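Local coordinates for 3'-5'-exonuclease (Saccharomyces cerevisiae, PDB 3E2V), which probably cuts double-stranded DNA as a magnesium-dependent TatD-type nuclease, with endonuclease activity and 3'-to-5' exonuclease activity, at residues I29-Q34 against V336-L341. Numbering follows the deposited sequence.
Sequences IYNGKQ and VKKNKL
Lys-338 lays the aliphatic part of its side chain over one face of the Tyr-30 ring. Lys-338 CB stands 4.0 Å from the centroid of the Tyr-30 ring and 10° off the ring normal, a CH-pi contact over the centre. Further along, Lys-338 CD lies 3.6 Å from Tyr-30 CG, at the root of the ring. The two side chains therefore run past each other in opposite directions. The lysine is extended through chi2 and chi3, which keeps the chain along the ring from its centre toward Tyr-30 CB. It bends only at chi4, -72°. Asn-31 adds a looser touch, with Asn-31 OD1 4.4 Å from Lys-338 CE. No hydrogen bond joins the two segments. The polar end of Tyr-30 is used elsewhere: its OH is hydrogen-bonded to His-36 NE2. With an alanine here in place of Tyr-30, the lysine methylenes would probably lose the flat surface they lie on, and His-36 its hydroxyl partner. Tyr-30 opens a type I' turn that closes the two-residue loop of a beta hairpin, with Asn-31 and Gly-32 at its tip. Lys-338 also makes a cation-pi contact with Tyr-35. The contact, away from the magnesium site, joins the hairpin of strands 29-30 and 33-34 to the loop between strands 334-336 and 351-353. Val-353 of strand 351-353 touches both Tyr-30 and Lys-338.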
loop_
_atom_site.group_PDB
_atom_site.type_symbol
_atom_site.label_atom_id
_atom_site.label_comp_id
_atom_site.label_asym_id
_atom_site.label_seq_id
_atom_site.Cartn_x
_atom_site.Cartn_y
_atom_site.Cartn_z
ATOM N N ILE A 29 13.583 14.454 -6.887
ATOM C CA ILE A 29 14.841 13.720 -6.835
ATOM C C ILE A 29 14.747 12.410 -7.628
ATOM O O ILE A 29 13.823 11.617 -7.429
ATOM C CB ILE A 29 15.229 13.473 -5.370
ATOM C CG1 ILE A 29 15.501 14.804 -4.666
ATOM C CG2 ILE A 29 16.462 12.570 -5.281
ATOM C CD1 ILE A 29 15.503 14.680 -3.160
ATOM N N TYR A 30 15.694 12.217 -8.545
ATOM C CA TYR A 30 15.730 11.067 -9.453
ATOM C C TYR A 30 17.162 10.531 -9.506
ATOM O O TYR A 30 18.098 11.288 -9.736
ATOM C CB TYR A 30 15.289 11.476 -10.861
ATOM C CG TYR A 30 13.927 12.124 -10.940
ATOM C CD1 TYR A 30 12.814 11.395 -11.356
ATOM C CD2 TYR A 30 13.748 13.472 -10.615
ATOM C CE1 TYR A 30 11.556 11.993 -11.434
ATOM C CE2 TYR A 30 12.482 14.071 -10.673
ATOM C CZ TYR A 30 11.394 13.326 -11.096
ATOM O OH TYR A 30 10.165 13.941 -11.169
ATOM N N ASN A 31 17.338 9.230 -9.275
ATOM C CA ASN A 31 18.692 8.653 -9.220
ATOM C C ASN A 31 19.603 9.453 -8.255
ATOM O O ASN A 31 20.790 9.633 -8.522
ATOM C CB ASN A 31 19.348 8.616 -10.620
ATOM C CG ASN A 31 18.383 8.212 -11.742
ATOM O OD1 ASN A 31 18.271 8.910 -12.754
ATOM N ND2 ASN A 31 17.697 7.083 -11.573
ATOM N N GLY A 32 19.038 9.984 -7.173
ATOM C CA GLY A 32 19.820 10.662 -6.134
ATOM C C GLY A 32 20.187 12.108 -6.419
ATOM O O GLY A 32 20.937 12.720 -5.657
ATOM N N LYS A 33 19.633 12.633 -7.508
ATOM C CA LYS A 33 19.924 13.960 -8.011
ATOM C C LYS A 33 18.639 14.778 -8.059
ATOM O O LYS A 33 17.612 14.296 -8.542
ATOM C CB LYS A 33 20.532 13.822 -9.412
ATOM C CG LYS A 33 20.618 15.076 -10.242
ATOM C CD LYS A 33 21.489 14.842 -11.481
ATOM C CE LYS A 33 21.530 16.061 -12.382
ATOM N NZ LYS A 33 22.054 15.697 -13.734
ATOM N N GLN A 34 18.695 16.005 -7.555
ATOM C CA GLN A 34 17.552 16.908 -7.663
ATOM C C GLN A 34 17.497 17.570 -9.032
ATOM O O GLN A 34 18.448 18.216 -9.467
ATOM C CB GLN A 34 17.534 17.994 -6.580
ATOM C CG GLN A 34 16.309 18.903 -6.750
ATOM C CD GLN A 34 16.221 20.025 -5.756
ATOM O OE1 GLN A 34 17.192 20.349 -5.086
ATOM N NE2 GLN A 34 15.047 20.651 -5.670
ATOM N N VAL A 336 6.507 16.005 -19.432
ATOM C CA VAL A 336 7.833 16.443 -19.903
ATOM C C VAL A 336 8.935 15.648 -19.218
ATOM O O VAL A 336 8.717 15.032 -18.166
ATOM C CB VAL A 336 8.067 17.949 -19.642
ATOM C CG1 VAL A 336 7.120 18.820 -20.473
ATOM C CG2 VAL A 336 7.941 18.290 -18.153
ATOM N N LYS A 337 10.140 15.667 -19.788
ATOM C CA LYS A 337 11.271 14.989 -19.153
ATOM C C LYS A 337 11.590 15.683 -17.818
ATOM O O LYS A 337 11.293 16.869 -17.637
ATOM C CB LYS A 337 12.509 14.985 -20.064
ATOM C CG LYS A 337 12.295 14.318 -21.435
ATOM C CD LYS A 337 13.496 14.531 -22.387
ATOM C CE LYS A 337 13.766 16.029 -22.693
ATOM N NZ LYS A 337 13.000 16.666 -23.839
ATOM N N LYS A 338 12.174 14.938 -16.883
ATOM C CA LYS A 338 12.430 15.480 -15.538
ATOM C C LYS A 338 13.253 16.784 -15.530
ATOM O O LYS A 338 13.054 17.629 -14.666
ATOM C CB LYS A 338 13.081 14.419 -14.641
ATOM C CG LYS A 338 14.382 13.857 -15.215
ATOM C CD LYS A 338 14.974 12.794 -14.312
ATOM C CE LYS A 338 16.250 12.204 -14.908
ATOM N NZ LYS A 338 15.985 11.334 -16.073
ATOM N N ASN A 339 14.150 16.949 -16.502
ATOM C CA ASN A 339 14.969 18.165 -16.571
ATOM C C ASN A 339 14.258 19.368 -17.202
ATOM O O ASN A 339 14.819 20.470 -17.267
ATOM C CB ASN A 339 16.293 17.894 -17.302
ATOM C CG ASN A 339 16.093 17.524 -18.760
ATOM O OD1 ASN A 339 15.149 16.825 -19.113
ATOM N ND2 ASN A 339 17.006 17.971 -19.612
ATOM N N LYS A 340 13.016 19.164 -17.642
ATOM C CA LYS A 340 12.207 20.211 -18.268
ATOM C C LYS A 340 11.048 20.688 -17.396
ATOM O O LYS A 340 10.357 21.641 -17.754
ATOM C CB LYS A 340 11.665 19.725 -19.627
ATOM C CG LYS A 340 12.740 19.323 -20.633
ATOM C CD LYS A 340 13.595 20.507 -21.039
ATOM C CE LYS A 340 14.600 20.099 -22.094
ATOM N NZ LYS A 340 15.323 21.297 -22.593
ATOM N N LEU A 341 10.836 20.044 -16.245
ATOM C CA LEU A 341 9.691 20.379 -15.405
ATOM C C LEU A 341 9.853 21.728 -14.682
ATOM O O LEU A 341 8.904 22.498 -14.568
ATOM C CB LEU A 341 9.406 19.270 -14.390
ATOM C CG LEU A 341 8.146 19.555 -13.581
ATOM C CD1 LEU A 341 6.904 19.436 -14.470
ATOM C CD2 LEU A 341 8.014 18.676 -12.387
#